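Local coordinates for protein putative glutaryl-CoA dehydrogenase (Thermus thermophilus, PDB 2EBA) that binds flavin-adenine dinucleotide and belongs to the acyl-CoA dehydrogenase family of flavoproteins, forming an assembly of four chains, at residues A22-E27 with Y80-V85; S319-R323 with H371-L375. All coordinates share one frame; numbering follows the deposited sequence.

Contact 1: residues A22-E27 with Y80-V85; sequences ARRFLE and YELERV
Arg23 reaches across from helix 13-29 and clasps the carboxylate of Glu81 side-on, with one nitrogen for each oxygen. Its NE donates to Glu81 OE1 at 2.7 Å, and its NH2 donates to Glu81 OE2, also at 2.7 Å, where it meets the syn lone pair. The pairing is not quite flat, since the guanidinium and carboxylate planes are turned 40° apart. A bend at chi2 (-54°) turns the Glu81 carboxylate to the edge of the Arg23 guanidinium while its CB still packs on Ala22 CB at 3.9 Å; a residue as small as alanine lets the two backbones come close here.

Arg84 lies over one face of the Arg23 guanidinium, the two groups stacked with centres 3.5 Å apart. The closeness of two cations is probably offset by the carboxylates of Glu81, Glu27 and Glu257; the last, on helix 235-269, forms salt bridges with both Arg23 NH2 and Arg84 NE and is also hydrogen-bonded to Tyr80 OH. At the edge of the Arg84 guanidinium, Glu27 OE2 accepts a weak bond from Arg84 NH2 at 3.4 Å.

Beneath this charged layer the interface turns apolar. Leu26 sets CB against Val85 CG2 at 3.9 Å, while its CD2 meets Leu82 CD2 at 4.2 Å; branched aliphatic chains suit the buried side, where Leu82 continues onto Phe51 and helix 87-107. The axes run 9.5 Å apart at -28°, a nearly parallel helix pair tied by a four-residue salt-bridge network, within the helical N-terminal domain of the acyl-CoA dehydrogenase fold.

Contact 2: residues S319-R323 with H371-L375; sequences SLAKR and HTLVL
His371 and Ser319 meet where the two backbones are nearest, and with Arg323 they bury the most surface in this contact. Ser319 OG lies in the plane of the imidazole, at its edge, and shares a 2.9 Å hydrogen bond with His371 ND1. A short serine suits this close approach, and Val374 CG1 packs on the same hydroxyl oxygen at 3.6 Å. The other ring nitrogen, NE2, is hydrogen-bonded to Glu365 O, so both nitrogens have a partner, which fixes the rotation of the ring. Lys322 CD touches NE2 at 3.5 Å on its way to an ammonium held by the carbonyls of Val361, Tyr364 and Gly366.

Arg323 passes His371 in the opposite direction, CB against CB at 3.8 Å. CG lies anti to the backbone N (chi1 -177°), and a bend at chi2 then takes the guanidinium to Thr372, whose OG1 accepts from NE at 3.2 Å and from NH2 at 3.1 Å, close to the guanidinium plane. Threonine suits this place because the same OG1 is also hydrogen-bonded to His368 O, one turn earlier in its helix. NH1 forms a salt bridge with Glu289 of the second subunit. Leu375 CD1 packs on Leu320 CD1 at 3.8 Å. Roughly antiparallel (149°), the two helices belong to the all-helical C-terminal domain, beside a subunit interface.

In the fold
Both contacts are largely buried helix pairs, yet they share no element: contact 1 joins helices 13-29 and 72-85 of the N-terminal helical domain, contact 2 helices 315-340 and 368-380 of the C-terminal one. Their centres lie 26 Å apart. Helix 235-269 links them, supplying Glu257 to contact 1 and Arg245, which packs on Lys322 and His371, to contact 2. Contact 1 relies on ionic pairs at a partly exposed margin above aliphatic packing, and no other chain touches it. Contact 2 is joined by hydrogen bonds of serine with histidine and of a charged arginine with a threonine hydroxyl, and its ionic partner comes from the second subunit; the side chain of Lys322 comes within about 8 Å of a bound FAD.

Contact 1: residues A22-E27 with Y80-V85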
loop_
_atom_site.group_PDB
_atom_site.type_symbol
_atom_site.label_atom_id
_atom_site.label_comp_id
_atom_site.label_asym_id
_atom_site.label_seq_id
_atom_site.Cartn_x
_atom_site.Cartn_y
_atom_site.Cartn_z
ATOM N N ALA A 22 28.045 -12.358 20.129
ATOM C CA ALA A 22 27.475 -13.040 18.986
ATOM C C ALA A 22 27.946 -12.283 17.725
ATOM O O ALA A 22 28.403 -12.908 16.759
ATOM C CB ALA A 22 25.969 -12.989 19.052
ATOM N N ARG A 23 27.846 -10.944 17.712
ATOM C CA ARG A 23 28.241 -10.132 16.556
ATOM C C ARG A 23 29.775 -10.270 16.378
ATOM O O ARG A 23 30.231 -10.361 15.236
ATOM C CB ARG A 23 27.854 -8.648 16.807
ATOM C CG ARG A 23 28.355 -7.703 15.710
ATOM C CD ARG A 23 27.631 -6.336 15.564
ATOM N NE ARG A 23 26.172 -6.441 15.593
ATOM C CZ ARG A 23 25.326 -5.437 15.340
ATOM N NH1 ARG A 23 25.784 -4.225 15.020
ATOM N NH2 ARG A 23 24.015 -5.634 15.435
ATOM N N ARG A 24 30.582 -10.303 17.437
ATOM C CA ARG A 24 32.033 -10.445 17.232
ATOM C C ARG A 24 32.337 -11.788 16.558
ATOM O O ARG A 24 33.077 -11.848 15.592
ATOM C CB ARG A 24 32.810 -10.407 18.554
ATOM C CG ARG A 24 33.187 -8.991 18.910
ATOM C CD ARG A 24 34.222 -8.964 20.010
ATOM N NE ARG A 24 33.641 -8.440 21.243
ATOM C CZ ARG A 24 33.270 -9.185 22.276
ATOM N NH1 ARG A 24 33.431 -10.506 22.221
ATOM N NH2 ARG A 24 32.707 -8.622 23.337
ATOM N N PHE A 25 31.763 -12.873 17.071
ATOM C CA PHE A 25 32.005 -14.174 16.469
ATOM C C PHE A 25 31.583 -14.225 15.010
ATOM O O PHE A 25 32.407 -14.507 14.149
ATOM C CB PHE A 25 31.308 -15.228 17.303
ATOM C CG PHE A 25 30.903 -16.426 16.548
ATOM C CD1 PHE A 25 31.855 -17.228 15.909
ATOM C CD2 PHE A 25 29.564 -16.762 16.452
ATOM C CE1 PHE A 25 31.457 -18.352 15.165
ATOM C CE2 PHE A 25 29.163 -17.881 15.726
ATOM C CZ PHE A 25 30.119 -18.674 15.077
ATOM N N LEU A 26 30.329 -13.890 14.741
ATOM C CA LEU A 26 29.807 -13.936 13.380
ATOM C C LEU A 26 30.459 -13.048 12.361
ATOM O O LEU A 26 30.453 -13.334 11.150
ATOM C CB LEU A 26 28.344 -13.583 13.397
ATOM C CG LEU A 26 27.554 -14.666 14.059
ATOM C CD1 LEU A 26 26.245 -14.043 14.482
ATOM C CD2 LEU A 26 27.371 -15.825 13.089
ATOM N N GLU A 27 30.973 -11.942 12.865
ATOM C CA GLU A 27 31.578 -10.935 12.038
ATOM C C GLU A 27 32.961 -11.295 11.597
ATOM O O GLU A 27 33.440 -10.839 10.544
ATOM C CB GLU A 27 31.629 -9.647 12.817
ATOM C CG GLU A 27 31.726 -8.450 11.948
ATOM C CD GLU A 27 30.750 -7.408 12.415
ATOM O OE1 GLU A 27 30.967 -6.809 13.493
ATOM O OE2 GLU A 27 29.740 -7.206 11.718
ATOM N N TYR A 80 18.777 -12.507 16.324
ATOM C CA TYR A 80 18.919 -11.183 15.724
ATOM C C TYR A 80 20.251 -11.083 14.973
ATOM O O TYR A 80 20.310 -10.780 13.773
ATOM C CB TYR A 80 18.872 -10.125 16.842
ATOM C CG TYR A 80 18.881 -8.694 16.366
ATOM C CD1 TYR A 80 17.685 -8.017 16.107
ATOM C CD2 TYR A 80 20.082 -8.028 16.127
ATOM C CE1 TYR A 80 17.684 -6.709 15.623
ATOM C CE2 TYR A 80 20.095 -6.722 15.636
ATOM C CZ TYR A 80 18.889 -6.071 15.388
ATOM O OH TYR A 80 18.876 -4.781 14.917
ATOM N N GLU A 81 21.326 -11.334 15.712
ATOM C CA GLU A 81 22.670 -11.278 15.161
ATOM C C GLU A 81 22.901 -12.344 14.075
ATOM O O GLU A 81 23.572 -12.087 13.073
ATOM C CB GLU A 81 23.698 -11.417 16.294
ATOM C CG GLU A 81 23.771 -10.199 17.217
ATOM C CD GLU A 81 24.006 -8.900 16.456
ATOM O OE1 GLU A 81 24.909 -8.866 15.599
ATOM O OE2 GLU A 81 23.297 -7.910 16.718
ATOM N N LEU A 82 22.342 -13.533 14.270
ATOM C CA LEU A 82 22.483 -14.592 13.284
ATOM C C LEU A 82 21.861 -14.159 11.947
ATOM O O LEU A 82 22.534 -14.151 10.914
ATOM C CB LEU A 82 21.800 -15.867 13.789
ATOM C CG LEU A 82 22.569 -16.763 14.763
ATOM C CD1 LEU A 82 21.617 -17.739 15.402
ATOM C CD2 LEU A 82 23.666 -17.505 14.027
ATOM N N GLU A 83 20.583 -13.781 11.985
ATOM C CA GLU A 83 19.836 -13.373 10.796
ATOM C C GLU A 83 20.444 -12.163 10.126
ATOM O O GLU A 83 20.424 -12.032 8.905
ATOM C CB GLU A 83 18.393 -13.055 11.170
ATOM C CG GLU A 83 17.452 -12.992 9.985
ATOM C CD GLU A 83 16.333 -14.005 10.095
ATOM O OE1 GLU A 83 15.886 -14.254 11.239
ATOM O OE2 GLU A 83 15.899 -14.536 9.050
ATOM N N ARG A 84 21.001 -11.261 10.920
ATOM C CA ARG A 84 21.622 -10.063 10.397
ATOM C C ARG A 84 22.740 -10.460 9.408
ATOM O O ARG A 84 23.107 -9.701 8.502
ATOM C CB ARG A 84 22.195 -9.280 11.539
ATOM C CG ARG A 84 22.931 -8.028 11.181
ATOM C CD ARG A 84 23.353 -7.440 12.511
ATOM N NE ARG A 84 24.435 -6.468 12.431
ATOM C CZ ARG A 84 25.709 -6.763 12.147
ATOM N NH1 ARG A 84 26.090 -8.022 11.899
ATOM N NH2 ARG A 84 26.624 -5.795 12.132
ATOM N N VAL A 85 23.295 -11.649 9.612
ATOM C CA VAL A 85 24.331 -12.116 8.705
ATOM C C VAL A 85 23.594 -12.814 7.559
ATOM O O VAL A 85 23.724 -12.421 6.403
ATOM C CB VAL A 85 25.273 -13.112 9.385
ATOM C CG1 VAL A 85 26.278 -13.609 8.380
ATOM C CG2 VAL A 85 25.980 -12.451 10.557
#

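Contact 2: residues S319-R323 with H371-L375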
loop_
_atom_site.group_PDB
_atom_site.type_symbol
_atom_site.label_atom_id
_atom_site.label_comp_id
_atom_site.label_asym_id
_atom_site.label_seq_id
_atom_site.Cartn_x
_atom_site.Cartn_y
_atom_site.Cartn_z
ATOM N N SER A 319 2.149 -14.987 16.811
ATOM C CA SER A 319 1.766 -14.876 15.409
ATOM C C SER A 319 1.821 -13.416 14.938
ATOM O O SER A 319 2.260 -13.128 13.819
ATOM C CB SER A 319 0.349 -15.421 15.192
ATOM O OG SER A 319 0.355 -16.805 14.918
ATOM N N LEU A 320 1.369 -12.495 15.793
ATOM C CA LEU A 320 1.361 -11.079 15.459
ATOM C C LEU A 320 2.771 -10.596 15.165
ATOM O O LEU A 320 3.016 -9.980 14.126
ATOM C CB LEU A 320 0.758 -10.254 16.597
ATOM C CG LEU A 320 0.849 -8.740 16.401
ATOM C CD1 LEU A 320 0.086 -8.354 15.156
ATOM C CD2 LEU A 320 0.259 -8.018 17.587
ATOM N N ALA A 321 3.700 -10.894 16.069
ATOM C CA ALA A 321 5.094 -10.483 15.925
ATOM C C ALA A 321 5.814 -11.096 14.717
ATOM O O ALA A 321 6.583 -10.419 14.047
ATOM C CB ALA A 321 5.862 -10.802 17.203
ATOM N N LYS A 322 5.584 -12.371 14.445
ATOM C CA LYS A 322 6.227 -13.015 13.305
ATOM C C LYS A 322 5.709 -12.390 12.009
ATOM O O LYS A 322 6.479 -11.990 11.136
ATOM C CB LYS A 322 5.944 -14.520 13.332
ATOM C CG LYS A 322 6.824 -15.343 12.424
ATOM C CD LYS A 322 6.280 -15.419 11.013
ATOM C CE LYS A 322 7.090 -16.413 10.194
ATOM N NZ LYS A 322 6.522 -16.622 8.830
ATOM N N ARG A 323 4.389 -12.296 11.913
ATOM C CA ARG A 323 3.712 -11.736 10.749
ATOM C C ARG A 323 4.186 -10.330 10.453
ATOM O O ARG A 323 4.642 -10.046 9.346
ATOM C CB ARG A 323 2.206 -11.718 11.000
ATOM C CG ARG A 323 1.354 -11.219 9.845
ATOM C CD ARG A 323 0.344 -10.221 10.371
ATOM N NE ARG A 323 -0.816 -10.069 9.511
ATOM C CZ ARG A 323 -1.577 -8.986 9.491
ATOM N NH1 ARG A 323 -1.295 -7.954 10.277
ATOM N NH2 ARG A 323 -2.632 -8.944 8.696
ATOM N N HIS A 371 -1.183 -16.434 9.700
ATOM C CA HIS A 371 -1.087 -15.654 10.923
ATOM C C HIS A 371 -2.227 -14.653 10.976
ATOM O O HIS A 371 -2.781 -14.383 12.041
ATOM C CB HIS A 371 0.268 -14.962 10.991
ATOM C CG HIS A 371 1.411 -15.914 11.141
ATOM N ND1 HIS A 371 1.532 -16.764 12.220
ATOM C CD2 HIS A 371 2.473 -16.171 10.340
ATOM C CE1 HIS A 371 2.618 -17.503 12.076
ATOM N NE2 HIS A 371 3.205 -17.165 10.944
ATOM N N THR A 372 -2.572 -14.104 9.815
ATOM C CA THR A 372 -3.677 -13.168 9.717
ATOM C C THR A 372 -4.932 -13.881 10.219
ATOM O O THR A 372 -5.731 -13.305 10.967
ATOM C CB THR A 372 -3.908 -12.708 8.255
ATOM O OG1 THR A 372 -2.817 -11.888 7.835
ATOM C CG2 THR A 372 -5.185 -11.901 8.133
ATOM N N LEU A 373 -5.092 -15.139 9.803
ATOM C CA LEU A 373 -6.245 -15.937 10.210
ATOM C C LEU A 373 -6.167 -16.290 11.689
ATOM O O LEU A 373 -7.187 -16.389 12.366
ATOM C CB LEU A 373 -6.355 -17.219 9.368
ATOM C CG LEU A 373 -7.079 -17.215 8.014
ATOM C CD1 LEU A 373 -8.297 -16.311 8.077
ATOM C CD2 LEU A 373 -6.166 -16.743 6.923
ATOM N N VAL A 374 -4.959 -16.492 12.192
ATOM C CA VAL A 374 -4.810 -16.795 13.600
ATOM C C VAL A 374 -5.394 -15.602 14.347
ATOM O O VAL A 374 -6.298 -15.748 15.158
ATOM C CB VAL A 374 -3.330 -16.977 13.982
ATOM C CG1 VAL A 374 -3.157 -16.822 15.489
ATOM C CG2 VAL A 374 -2.844 -18.348 13.520
ATOM N N LEU A 375 -4.878 -14.417 14.045
ATOM C CA LEU A 375 -5.342 -13.197 14.681
ATOM C C LEU A 375 -6.847 -13.018 14.454
ATOM O O LEU A 375 -7.594 -12.721 15.389
ATOM C CB LEU A 375 -4.565 -11.994 14.125
ATOM C CG LEU A 375 -3.057 -11.956 14.418
ATOM C CD1 LEU A 375 -2.394 -10.808 13.658
ATOM C CD2 LEU A 375 -2.840 -11.817 15.927
#